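Local coordinates for computational designed protein based on evolution (Synthetic construct, PDB 6JCC) that is of unknown function but is a computationally designed helical protein that probably adopts the caspase recruitment fold of the death-domain clan, at residues E10-I15 / K58-I63; A17-N22 / Q84-K89; T26-E31 / R79-Q84; A69-L74 / K92-E97. One frame throughout, in Å; residues are numbered along the deposited sequence.

Contact 1: E10-I15 / K58-I63; sequences EFLLEI and KLIDFI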
loop_
_atom_site.group_PDB
_atom_site.type_symbol
_atom_site.label_atom_id
_atom_site.label_comp_id
_atom_site.label_asym_id
_atom_site.label_seq_id
_atom_site.Cartn_x
_atom_site.Cartn_y
_atom_site.Cartn_z
ATOM N N GLU A 10 0.928 -0.496 -13.289
ATOM C CA GLU A 10 -0.184 0.435 -13.470
ATOM C C GLU A 10 -1.357 0.102 -12.545
ATOM O O GLU A 10 -1.911 0.989 -11.900
ATOM C CB GLU A 10 -0.639 0.443 -14.935
ATOM N N PHE A 11 -1.707 -1.177 -12.468
ATOM C CA PHE A 11 -2.786 -1.625 -11.587
ATOM C C PHE A 11 -2.479 -1.439 -10.118
ATOM O O PHE A 11 -3.339 -1.002 -9.365
ATOM C CB PHE A 11 -3.129 -3.086 -11.834
ATOM C CG PHE A 11 -4.189 -3.273 -12.855
ATOM C CD1 PHE A 11 -5.470 -2.823 -12.606
ATOM C CD2 PHE A 11 -3.914 -3.881 -14.064
ATOM C CE1 PHE A 11 -6.467 -2.982 -13.544
ATOM C CE2 PHE A 11 -4.907 -4.049 -15.012
ATOM C CZ PHE A 11 -6.185 -3.595 -14.752
ATOM N N LEU A 12 -1.261 -1.788 -9.713
ATOM C CA LEU A 12 -0.843 -1.612 -8.325
ATOM C C LEU A 12 -0.919 -0.142 -7.926
ATOM O O LEU A 12 -1.436 0.188 -6.863
ATOM C CB LEU A 12 0.569 -2.162 -8.100
ATOM C CG LEU A 12 1.148 -2.040 -6.684
ATOM C CD1 LEU A 12 0.231 -2.643 -5.627
ATOM C CD2 LEU A 12 2.520 -2.693 -6.630
ATOM N N LEU A 13 -0.435 0.737 -8.797
ATOM C CA LEU A 13 -0.541 2.177 -8.570
ATOM C C LEU A 13 -1.995 2.651 -8.482
ATOM O O LEU A 13 -2.324 3.456 -7.619
ATOM C CB LEU A 13 0.198 2.954 -9.661
ATOM C CG LEU A 13 1.722 2.907 -9.585
ATOM C CD1 LEU A 13 2.313 3.470 -10.864
ATOM C CD2 LEU A 13 2.243 3.669 -8.377
ATOM N N GLU A 14 -2.850 2.139 -9.361
ATOM C CA GLU A 14 -4.275 2.479 -9.357
ATOM C C GLU A 14 -4.969 2.028 -8.072
ATOM O O GLU A 14 -5.784 2.759 -7.521
ATOM C CB GLU A 14 -4.976 1.854 -10.569
ATOM N N ILE A 15 -4.638 0.828 -7.606
ATOM C CA ILE A 15 -5.222 0.280 -6.378
ATOM C C ILE A 15 -4.771 1.066 -5.155
ATOM O O ILE A 15 -5.582 1.366 -4.289
ATOM C CB ILE A 15 -4.899 -1.219 -6.215
ATOM C CG1 ILE A 15 -5.595 -2.001 -7.326
ATOM C CG2 ILE A 15 -5.378 -1.752 -4.869
ATOM C CD1 ILE A 15 -4.867 -3.250 -7.724
ATOM N N LYS A 58 4.850 7.579 -4.595
ATOM C CA LYS A 58 5.816 7.617 -3.497
ATOM C C LYS A 58 5.630 6.385 -2.605
ATOM O O LYS A 58 6.603 5.766 -2.185
ATOM C CB LYS A 58 5.656 8.896 -2.670
ATOM C CG LYS A 58 5.752 10.200 -3.457
ATOM C CD LYS A 58 7.174 10.530 -3.877
ATOM C CE LYS A 58 7.221 11.822 -4.683
ATOM N NZ LYS A 58 8.526 12.528 -4.564
ATOM N N LEU A 59 4.378 6.025 -2.334
ATOM C CA LEU A 59 4.068 4.915 -1.426
ATOM C C LEU A 59 4.534 3.555 -1.947
ATOM O O LEU A 59 4.943 2.705 -1.160
ATOM C CB LEU A 59 2.564 4.869 -1.128
ATOM C CG LEU A 59 2.074 3.874 -0.067
ATOM C CD1 LEU A 59 2.752 4.097 1.277
ATOM C CD2 LEU A 59 0.565 3.972 0.082
ATOM N N ILE A 60 4.485 3.356 -3.264
ATOM C CA ILE A 60 4.860 2.067 -3.868
ATOM C C ILE A 60 6.259 1.588 -3.446
ATOM O O ILE A 60 6.476 0.390 -3.284
ATOM C CB ILE A 60 4.715 2.083 -5.417
ATOM C CG1 ILE A 60 4.768 0.657 -5.982
ATOM C CG2 ILE A 60 5.766 2.976 -6.071
ATOM C CD1 ILE A 60 4.402 0.559 -7.448
ATOM N N ASP A 61 7.197 2.519 -3.263
ATOM C CA ASP A 61 8.560 2.178 -2.821
ATOM C C ASP A 61 8.561 1.426 -1.497
ATOM O O ASP A 61 9.325 0.483 -1.314
ATOM C CB ASP A 61 9.425 3.435 -2.674
ATOM C CG ASP A 61 9.794 4.053 -4.004
ATOM O OD1 ASP A 61 9.709 3.368 -5.042
ATOM O OD2 ASP A 61 10.197 5.231 -4.007
ATOM N N PHE A 62 7.698 1.849 -0.585
ATOM C CA PHE A 62 7.598 1.220 0.729
ATOM C C PHE A 62 6.798 -0.076 0.671
ATOM O O PHE A 62 7.151 -1.052 1.340
ATOM C CB PHE A 62 7.019 2.213 1.732
ATOM C CG PHE A 62 7.857 3.448 1.870
ATOM C CD1 PHE A 62 9.026 3.418 2.619
ATOM C CD2 PHE A 62 7.512 4.624 1.211
ATOM C CE1 PHE A 62 9.823 4.546 2.739
ATOM C CE2 PHE A 62 8.305 5.757 1.326
ATOM C CZ PHE A 62 9.463 5.717 2.089
ATOM N N ILE A 63 5.755 -0.096 -0.155
ATOM C CA ILE A 63 4.957 -1.306 -0.385
ATOM C C ILE A 63 5.835 -2.456 -0.891
ATOM O O ILE A 63 5.689 -3.593 -0.444
ATOM C CB ILE A 63 3.788 -1.037 -1.374
ATOM C CG1 ILE A 63 2.791 -0.007 -0.807
ATOM C CG2 ILE A 63 3.057 -2.317 -1.755
ATOM C CD1 ILE A 63 2.103 -0.388 0.490
#
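Ile60 reaches out from helix 52-63 to meet Leu12 and Leu13 of helix 6-22, and the methyl at its tip does most of the work. CD1 lies 3.8 Å from CD2 of Leu12 and 3.9 Å from CD2 of Leu13, so two neighbouring leucines of one helix share a single isoleucine methyl. The torsions of Ile60 explain this reach: with CG1 anti to the backbone N (chi1 -166°) and CD1 anti to CA (chi2 170°), the longer branch is fully extended towards the partner helix. The two leucines receive it differently. Leu12 starts out facing the partner helix and meets Ile60 obliquely, its CD2 also coming within 4.1 Å of Ile60 CG1. Leu13 leaves its helix more to the flank, then brings CD2 back and crosses Ile60 at about a right angle, with Leu13 CD2 4.2 Å from Ile60 CB. All these contacts are carbon against carbon, so the packing is apolar; the nearest CA pair is Leu13 and Ile60 at 7.2 Å. Around it, Leu16, one turn further along helix 6-22, also touches Ile60, Leu90 of helix 84-93 touches Leu12, and Val46 of helix 40-47 touches Leu59 and Phe62.

Contact 2: A17-N22 / Q84-K89; sequences AEIIAN and QALADK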
loop_
_atom_site.group_PDB
_atom_site.type_symbol
_atom_site.label_atom_id
_atom_site.label_comp_id
_atom_site.label_asym_id
_atom_site.label_seq_id
_atom_site.Cartn_x
_atom_site.Cartn_y
_atom_site.Cartn_z
ATOM N N ALA A 17 -3.807 4.212 -5.138
ATOM C CA ALA A 17 -4.525 5.491 -5.245
ATOM C C ALA A 17 -5.987 5.382 -4.802
ATOM O O ALA A 17 -6.497 6.270 -4.122
ATOM C CB ALA A 17 -4.443 6.034 -6.666
ATOM N N GLU A 18 -6.648 4.294 -5.184
ATOM C CA GLU A 18 -8.037 4.050 -4.794
ATOM C C GLU A 18 -8.181 3.840 -3.286
ATOM O O GLU A 18 -9.118 4.354 -2.678
ATOM C CB GLU A 18 -8.615 2.863 -5.571
ATOM C CG GLU A 18 -10.090 2.598 -5.306
ATOM C CD GLU A 18 -10.692 1.560 -6.241
ATOM O OE1 GLU A 18 -9.952 0.954 -7.043
ATOM O OE2 GLU A 18 -11.916 1.340 -6.156
ATOM N N ILE A 19 -7.258 3.086 -2.692
ATOM C CA ILE A 19 -7.219 2.918 -1.231
ATOM C C ILE A 19 -7.092 4.286 -0.562
ATOM O O ILE A 19 -7.878 4.619 0.325
ATOM C CB ILE A 19 -6.060 1.988 -0.783
ATOM C CG1 ILE A 19 -6.349 0.541 -1.192
ATOM C CG2 ILE A 19 -5.853 2.041 0.731
ATOM C CD1 ILE A 19 -5.117 -0.336 -1.254
ATOM N N ILE A 20 -6.109 5.064 -1.011
ATOM C CA ILE A 20 -5.835 6.408 -0.479
ATOM C C ILE A 20 -7.056 7.334 -0.584
ATOM O O ILE A 20 -7.327 8.107 0.334
ATOM C CB ILE A 20 -4.600 7.033 -1.178
ATOM C CG1 ILE A 20 -3.324 6.303 -0.735
ATOM C CG2 ILE A 20 -4.461 8.524 -0.872
ATOM C CD1 ILE A 20 -2.155 6.469 -1.682
ATOM N N ALA A 21 -7.789 7.245 -1.692
ATOM C CA ALA A 21 -9.008 8.044 -1.883
ATOM C C ALA A 21 -10.089 7.761 -0.834
ATOM O O ALA A 21 -10.857 8.657 -0.479
ATOM C CB ALA A 21 -9.571 7.822 -3.279
ATOM N N ASN A 22 -10.130 6.524 -0.348
ATOM C CA ASN A 22 -11.140 6.082 0.611
ATOM C C ASN A 22 -10.715 6.069 2.072
ATOM O O ASN A 22 -11.550 6.234 2.951
ATOM C CB ASN A 22 -11.589 4.666 0.254
ATOM C CG ASN A 22 -12.383 4.611 -1.037
ATOM O OD1 ASN A 22 -13.479 5.155 -1.120
ATOM N ND2 ASN A 22 -11.841 3.947 -2.044
ATOM N N GLN A 84 -13.069 -5.314 1.202
ATOM C CA GLN A 84 -12.773 -6.670 0.726
ATOM C C GLN A 84 -12.242 -6.670 -0.707
ATOM O O GLN A 84 -11.237 -7.317 -0.993
ATOM C CB GLN A 84 -14.017 -7.563 0.806
ATOM C CG GLN A 84 -14.493 -7.868 2.219
ATOM C CD GLN A 84 -13.596 -8.839 2.977
ATOM O OE1 GLN A 84 -12.952 -9.706 2.386
ATOM N NE2 GLN A 84 -13.561 -8.704 4.300
ATOM N N ALA A 85 -12.924 -5.943 -1.594
ATOM C CA ALA A 85 -12.545 -5.882 -3.011
ATOM C C ALA A 85 -11.155 -5.278 -3.216
ATOM O O ALA A 85 -10.358 -5.812 -3.991
ATOM C CB ALA A 85 -13.583 -5.109 -3.812
ATOM N N LEU A 86 -10.859 -4.181 -2.526
ATOM C CA LEU A 86 -9.518 -3.583 -2.596
ATOM C C LEU A 86 -8.439 -4.495 -2.012
ATOM O O LEU A 86 -7.326 -4.540 -2.536
ATOM C CB LEU A 86 -9.478 -2.218 -1.908
ATOM C CG LEU A 86 -10.320 -1.121 -2.562
ATOM C CD1 LEU A 86 -10.258 0.144 -1.723
ATOM C CD2 LEU A 86 -9.871 -0.828 -3.982
ATOM N N ALA A 87 -8.769 -5.219 -0.943
ATOM C CA ALA A 87 -7.854 -6.215 -0.376
ATOM C C ALA A 87 -7.534 -7.327 -1.382
ATOM O O ALA A 87 -6.371 -7.723 -1.536
ATOM C CB ALA A 87 -8.427 -6.802 0.905
ATOM N N ASP A 88 -8.566 -7.800 -2.079
ATOM C CA ASP A 88 -8.395 -8.833 -3.105
ATOM C C ASP A 88 -7.584 -8.337 -4.294
ATOM O O ASP A 88 -6.720 -9.056 -4.787
ATOM C CB ASP A 88 -9.748 -9.345 -3.603
ATOM C CG ASP A 88 -10.504 -10.122 -2.553
ATOM O OD1 ASP A 88 -9.888 -10.678 -1.627
ATOM O OD2 ASP A 88 -11.737 -10.184 -2.670
ATOM N N LYS A 89 -7.882 -7.128 -4.757
ATOM C CA LYS A 89 -7.145 -6.517 -5.871
ATOM C C LYS A 89 -5.685 -6.266 -5.509
ATOM O O LYS A 89 -4.792 -6.525 -6.315
ATOM C CB LYS A 89 -7.799 -5.206 -6.316
ATOM C CG LYS A 89 -9.095 -5.396 -7.081
ATOM C CD LYS A 89 -9.820 -4.075 -7.277
ATOM C CE LYS A 89 -11.060 -4.227 -8.146
ATOM N NZ LYS A 89 -12.064 -5.170 -7.579
#
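The Glu18 carboxylate turns one flat side to Leu86, whose CD2 methyl stands almost directly above CD of Glu18 at 3.4 Å. CD is the nearest atom of the group, with Glu18 OE1 at 3.5 Å and OE2 at 3.7 Å from Leu86 CD2, as expected for a methyl above the plane. Glu18 gets there on an extended chain with CG anti to the backbone N (chi1 -176°). The second flat group, the Asn22 amide, offers its ND2 to the other methyl of Leu86, CD1, at 4.1 Å. That amide is tethered to its own helix by a weak, bent bond from Asn22 ND2 to Glu18 O, 2.8 Å long with an angle of 124° at the hydrogen. Apart from these polar groups, CD1 of Leu86 packs on CG1 of Ile19 at 4.0 Å, the two side chains sliding past each other in opposite directions. Leu86 reaches across between two nearly antiparallel helical segments, whose axes lie 10.9 Å apart at 154°, with 95 Å² of its surface buried. Cutting Leu86 back to an alanine would remove both methyls, and would probably open a gap between Ile19 and the Glu18 carboxylate, taking away one of the apolar neighbours of Ile19. Leu78 of helix 68-80 also touches Ile19. The chemistry is that of a buried leucine flanked by polar groups, which hold no charge pair across the contact: Glu18 OE1 and Lys89 NZ are 6.5 Å apart, so any attraction between them is probably modest.

Contact 3: T26-E31 / R79-Q84; sequences TKILEE and RAHGYQ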
loop_
_atom_site.group_PDB
_atom_site.type_symbol
_atom_site.label_atom_id
_atom_site.label_comp_id
_atom_site.label_asym_id
_atom_site.label_seq_id
_atom_site.Cartn_x
_atom_site.Cartn_y
_atom_site.Cartn_z
ATOM N N THR A 26 -2.201 5.151 6.598
ATOM C CA THR A 26 -1.686 4.975 7.960
ATOM C C THR A 26 -2.406 3.840 8.693
ATOM O O THR A 26 -1.773 3.051 9.389
ATOM C CB THR A 26 -1.827 6.274 8.782
ATOM O OG1 THR A 26 -1.272 7.369 8.043
ATOM C CG2 THR A 26 -1.108 6.164 10.128
ATOM N N LYS A 27 -3.718 3.749 8.499
ATOM C CA LYS A 27 -4.540 2.735 9.162
ATOM C C LYS A 27 -4.254 1.303 8.740
ATOM O O LYS A 27 -4.366 0.396 9.552
ATOM C CB LYS A 27 -6.020 3.045 8.956
ATOM C CG LYS A 27 -6.445 4.287 9.706
ATOM C CD LYS A 27 -7.919 4.562 9.541
ATOM C CE LYS A 27 -8.336 5.766 10.364
ATOM N NZ LYS A 27 -8.479 5.431 11.804
ATOM N N ILE A 28 -3.898 1.108 7.475
ATOM C CA ILE A 28 -3.556 -0.234 6.976
ATOM C C ILE A 28 -2.061 -0.547 7.070
ATOM O O ILE A 28 -1.666 -1.693 6.906
ATOM C CB ILE A 28 -4.093 -0.493 5.547
ATOM C CG1 ILE A 28 -3.406 0.390 4.495
ATOM C CG2 ILE A 28 -5.606 -0.299 5.519
ATOM C CD1 ILE A 28 -3.673 -0.045 3.071
ATOM N N LEU A 29 -1.243 0.473 7.333
ATOM C CA LEU A 29 0.207 0.305 7.499
ATOM C C LEU A 29 0.656 0.134 8.959
ATOM O O LEU A 29 1.848 0.228 9.244
ATOM C CB LEU A 29 0.940 1.496 6.867
ATOM C CG LEU A 29 0.841 1.609 5.346
ATOM C CD1 LEU A 29 1.245 3.002 4.888
ATOM C CD2 LEU A 29 1.694 0.552 4.660
ATOM N N GLU A 30 -0.282 -0.142 9.867
ATOM C CA GLU A 30 0.017 -0.320 11.296
ATOM C C GLU A 30 1.227 -1.194 11.564
ATOM O O GLU A 30 2.182 -0.758 12.195
ATOM C CB GLU A 30 -1.170 -0.949 12.029
ATOM C CG GLU A 30 -2.078 0.029 12.725
ATOM C CD GLU A 30 -2.936 -0.669 13.748
ATOM O OE1 GLU A 30 -3.772 -1.501 13.350
ATOM O OE2 GLU A 30 -2.755 -0.399 14.947
ATOM N N GLU A 31 1.171 -2.433 11.087
ATOM C CA GLU A 31 2.219 -3.395 11.389
ATOM C C GLU A 31 3.568 -3.010 10.785
ATOM O O GLU A 31 4.567 -3.026 11.493
ATOM C CB GLU A 31 1.811 -4.823 11.002
ATOM C CG GLU A 31 2.793 -5.884 11.468
ATOM C CD GLU A 31 2.915 -5.945 12.983
ATOM O OE1 GLU A 31 1.895 -5.765 13.675
ATOM O OE2 GLU A 31 4.027 -6.168 13.491
ATOM N N ARG A 79 -9.311 -5.442 4.874
ATOM C CA ARG A 79 -10.531 -6.209 5.152
ATOM C C ARG A 79 -11.167 -5.781 6.468
ATOM O O ARG A 79 -12.378 -5.588 6.537
ATOM C CB ARG A 79 -10.241 -7.708 5.192
ATOM C CG ARG A 79 -9.806 -8.278 3.857
ATOM C CD ARG A 79 -9.686 -9.790 3.917
ATOM N NE ARG A 79 -8.838 -10.299 2.841
ATOM C CZ ARG A 79 -9.186 -10.381 1.556
ATOM N NH1 ARG A 79 -10.388 -9.986 1.132
ATOM N NH2 ARG A 79 -8.313 -10.863 0.674
ATOM N N ALA A 80 -10.342 -5.611 7.499
ATOM C CA ALA A 80 -10.823 -5.183 8.815
ATOM C C ALA A 80 -11.481 -3.795 8.821
ATOM O O ALA A 80 -12.353 -3.539 9.648
ATOM C CB ALA A 80 -9.694 -5.238 9.829
ATOM N N HIS A 81 -11.068 -2.917 7.904
ATOM C CA HIS A 81 -11.663 -1.578 7.751
ATOM C C HIS A 81 -12.866 -1.522 6.804
ATOM O O HIS A 81 -13.485 -0.464 6.662
ATOM C CB HIS A 81 -10.598 -0.571 7.301
ATOM C CG HIS A 81 -9.640 -0.196 8.383
ATOM N ND1 HIS A 81 -8.558 -0.976 8.725
ATOM C CD2 HIS A 81 -9.608 0.873 9.213
ATOM C CE1 HIS A 81 -7.894 -0.400 9.709
ATOM N NE2 HIS A 81 -8.512 0.722 10.027
ATOM N N GLY A 82 -13.183 -2.646 6.161
ATOM C CA GLY A 82 -14.374 -2.788 5.324
ATOM C C GLY A 82 -14.144 -2.739 3.821
ATOM O O GLY A 82 -15.054 -2.361 3.085
ATOM N N TYR A 83 -12.957 -3.131 3.354
ATOM C CA TYR A 83 -12.606 -3.051 1.924
ATOM C C TYR A 83 -12.122 -4.397 1.386
ATOM O O TYR A 83 -10.932 -4.595 1.131
ATOM C CB TYR A 83 -11.570 -1.946 1.692
ATOM C CG TYR A 83 -12.089 -0.589 2.093
ATOM C CD1 TYR A 83 -12.894 0.151 1.228
ATOM C CD2 TYR A 83 -11.815 -0.059 3.352
ATOM C CE1 TYR A 83 -13.395 1.389 1.598
ATOM C CE2 TYR A 83 -12.313 1.178 3.733
ATOM C CZ TYR A 83 -13.102 1.899 2.853
ATOM O OH TYR A 83 -13.601 3.124 3.218
ATOM N N GLN A 84 -13.069 -5.314 1.202
ATOM C CA GLN A 84 -12.773 -6.670 0.726
ATOM C C GLN A 84 -12.242 -6.670 -0.707
ATOM O O GLN A 84 -11.237 -7.317 -0.993
ATOM C CB GLN A 84 -14.017 -7.563 0.806
ATOM C CG GLN A 84 -14.493 -7.868 2.219
ATOM C CD GLN A 84 -13.596 -8.839 2.977
ATOM O OE1 GLN A 84 -12.952 -9.706 2.386
ATOM N NE2 GLN A 84 -13.561 -8.704 4.300
#
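Lys27 and His81 form a partly buried contact of an imidazole against an aliphatic chain, at the surface where the turn leading into helix 30-34 passes the end of helix 68-80. The two side chains cross at about a right angle. Lys27 CB lies 3.6 Å from His81 NE2, and Lys27 CD follows at 3.9 Å from the same His81 NE2, so the methylenes rather than the amine lean on the ring. CB comes to it obliquely. The amine turns off elsewhere: chi4 bends the chain (-78°), leaving Lys27 NZ 5.0 Å from His81 NE2. At the ring's next atom, His81 CE1 comes within 3.6 Å of the Lys27 carbonyl O. Ile28 adds a looser touch, likewise oblique, its CG2 4.4 Å from His81 ND1. That nitrogen has its polar partner in the backbone of its own helix, a hydrogen bond to Ala77 O, which should restrain the rotation of the ring.

Just beyond, Arg79 NH1 binds Gln84 OE1 at 2.9 Å, with the nitrogen 42° out of the carbonyl plane, and Arg79 NH2 pairs with Asp88; both bonds bridge the turn between helices 68-80 and 84-93. Gly82 is the first residue to leave helical angles; its positive phi of 103° and two bonds back into the last turn, one from Gly82 N to Arg79 O (3.1 Å), make a Schellman motif. A side chain there would be jammed against the preceding carbonyl O. Tyr83 takes the next N-cap position, so the motif passes almost at once into a new helix, a sharp link within an all-helical bundle.

Contact 4: A69-L74 / K92-E97; sequences AEAQAL and KYLPLE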
loop_
_atom_site.group_PDB
_atom_site.type_symbol
_atom_site.label_atom_id
_atom_site.label_comp_id
_atom_site.label_asym_id
_atom_site.label_seq_id
_atom_site.Cartn_x
_atom_site.Cartn_y
_atom_site.Cartn_z
ATOM N N ALA A 69 4.747 -11.284 5.930
ATOM C CA ALA A 69 3.808 -11.053 7.037
ATOM C C ALA A 69 3.280 -9.620 7.057
ATOM O O ALA A 69 2.120 -9.387 7.389
ATOM C CB ALA A 69 4.454 -11.389 8.370
ATOM N N GLU A 70 4.131 -8.669 6.696
ATOM C CA GLU A 70 3.718 -7.267 6.592
ATOM C C GLU A 70 2.724 -7.058 5.455
ATOM O O GLU A 70 1.758 -6.316 5.603
ATOM C CB GLU A 70 4.929 -6.361 6.399
ATOM C CG GLU A 70 5.754 -6.188 7.657
ATOM C CD GLU A 70 7.088 -5.514 7.425
ATOM O OE1 GLU A 70 7.541 -5.382 6.272
ATOM O OE2 GLU A 70 7.709 -5.137 8.432
ATOM N N ALA A 71 2.975 -7.691 4.315
ATOM C CA ALA A 71 2.038 -7.641 3.187
ATOM C C ALA A 71 0.682 -8.239 3.562
ATOM O O ALA A 71 -0.358 -7.659 3.256
ATOM C CB ALA A 71 2.618 -8.346 1.971
ATOM N N GLN A 72 0.702 -9.381 4.250
ATOM C CA GLN A 72 -0.537 -10.002 4.729
ATOM C C GLN A 72 -1.273 -9.125 5.744
ATOM O O GLN A 72 -2.497 -9.029 5.694
ATOM C CB GLN A 72 -0.265 -11.387 5.332
ATOM C CG GLN A 72 -1.516 -12.216 5.612
ATOM C CD GLN A 72 -2.388 -12.441 4.384
ATOM O OE1 GLN A 72 -3.584 -12.148 4.400
ATOM N NE2 GLN A 72 -1.793 -12.955 3.311
ATOM N N ALA A 73 -0.528 -8.486 6.647
ATOM C CA ALA A 73 -1.110 -7.567 7.638
ATOM C C ALA A 73 -1.841 -6.406 6.971
ATOM O O ALA A 73 -2.921 -6.000 7.394
ATOM C CB ALA A 73 -0.029 -7.033 8.565
ATOM N N LEU A 74 -1.240 -5.886 5.913
ATOM C CA LEU A 74 -1.836 -4.812 5.140
ATOM C C LEU A 74 -3.164 -5.258 4.505
ATOM O O LEU A 74 -4.170 -4.550 4.579
ATOM C CB LEU A 74 -0.833 -4.373 4.082
ATOM C CG LEU A 74 -1.028 -3.028 3.412
ATOM C CD1 LEU A 74 0.293 -2.468 2.935
ATOM C CD2 LEU A 74 -1.915 -3.243 2.225
ATOM N N LYS A 92 -3.680 -9.501 -5.405
ATOM C CA LYS A 92 -3.467 -9.963 -6.783
ATOM C C LYS A 92 -2.249 -9.310 -7.437
ATOM O O LYS A 92 -1.427 -10.002 -8.042
ATOM C CB LYS A 92 -4.717 -9.684 -7.630
ATOM C CG LYS A 92 -4.687 -10.231 -9.053
ATOM C CD LYS A 92 -5.872 -9.707 -9.849
ATOM C CE LYS A 92 -6.041 -10.438 -11.169
ATOM N NZ LYS A 92 -7.120 -9.830 -11.998
ATOM N N TYR A 93 -2.142 -7.987 -7.316
ATOM C CA TYR A 93 -1.103 -7.220 -8.020
ATOM C C TYR A 93 0.174 -6.945 -7.215
ATOM O O TYR A 93 1.151 -6.448 -7.782
ATOM C CB TYR A 93 -1.694 -5.917 -8.562
ATOM C CG TYR A 93 -2.708 -6.164 -9.659
ATOM C CD1 TYR A 93 -2.307 -6.589 -10.925
ATOM C CD2 TYR A 93 -4.070 -5.992 -9.429
ATOM C CE1 TYR A 93 -3.234 -6.826 -11.931
ATOM C CE2 TYR A 93 -5.006 -6.216 -10.427
ATOM C CZ TYR A 93 -4.585 -6.638 -11.676
ATOM O OH TYR A 93 -5.511 -6.867 -12.666
ATOM N N LEU A 94 0.187 -7.284 -5.926
ATOM C CA LEU A 94 1.420 -7.209 -5.139
ATOM C C LEU A 94 2.383 -8.265 -5.657
ATOM O O LEU A 94 2.015 -9.432 -5.719
ATOM C CB LEU A 94 1.182 -7.476 -3.649
ATOM C CG LEU A 94 0.796 -6.305 -2.756
ATOM C CD1 LEU A 94 0.482 -6.807 -1.360
ATOM C CD2 LEU A 94 1.891 -5.261 -2.693
ATOM N N PRO A 95 3.623 -7.876 -6.006
ATOM C CA PRO A 95 4.605 -8.850 -6.475
ATOM C C PRO A 95 5.407 -9.434 -5.307
ATOM O O PRO A 95 6.639 -9.490 -5.351
ATOM C CB PRO A 95 5.483 -8.000 -7.379
ATOM C CG PRO A 95 5.556 -6.710 -6.635
ATOM C CD PRO A 95 4.191 -6.514 -6.024
ATOM N N LEU A 96 4.690 -9.848 -4.273
ATOM C CA LEU A 96 5.277 -10.324 -3.042
ATOM C C LEU A 96 4.547 -11.582 -2.645
ATOM O O LEU A 96 3.372 -11.759 -2.977
ATOM C CB LEU A 96 5.116 -9.281 -1.936
ATOM C CG LEU A 96 5.761 -7.918 -2.179
ATOM C CD1 LEU A 96 5.340 -6.906 -1.128
ATOM C CD2 LEU A 96 7.270 -8.046 -2.202
ATOM N N GLU A 97 5.246 -12.443 -1.918
ATOM C CA GLU A 97 4.673 -13.692 -1.445
ATOM C C GLU A 97 3.992 -13.468 -0.100
ATOM O O GLU A 97 2.907 -12.890 -0.040
ATOM C CB GLU A 97 5.762 -14.763 -1.343
#
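Ala71 is met from the C-terminal tail by two leucines, Leu94 and Leu96. Before it in helix 68-80, Glu70 faces elsewhere, bonded through OE1 to Ser67 N and through OE2 in a salt bridge to Arg35. Ala71 then points its CB toward the tail and loses the largest area to it. The Ala71 CB methyl stands 4.2 Å from CD1 of Leu94 and 4.4 Å from CD1 of Leu96, while the CD1 atoms of Leu94 and Leu96 are 4.9 Å from each other, so it sits over the space between them. Further along, Leu74 points the same way but stays short of the tail and touches Ile63, Ile28 and Leu66.

The backbone of the tail explains why two leucines so near in sequence can share one alanine. Leu94 leaves the helical region at psi 127°, and Pro95 centres an inverse gamma turn, marked by a weak bond from Leu96 N to Leu94 O at 3.1 Å, which bends the chain so that both side chains face helix 68-80. Leu94 also touches Ile63. The chemistry is wholly apolar: two leucine methyls gather round one alanine methyl, and no polar atom takes part in the touching.

How the contacts relate
From the N terminus, helix 6-22 enters two contacts in turn. Contact 1 closes the loop from 10-15 to 58-63, joining it to helix 52-63; contact 2 starts later on the same helix and closes at 84-89, so the two cross. Contact 3, from 26-31 to 79-84, is nested inside contact 2, shares Gln84 with it and crosses contact 1. Contact 4 opens at 69-74, after contact 1 has closed, and crosses contacts 2 and 3 to bring in the C-terminal tail. Packing joins them inside the protein: Ile63 touches Leu94 between contacts 1 and 4, Ile19 meets Ile28 between 2 and 3, and Leu74 meets Ile28 and Leu29 between 3 and 4.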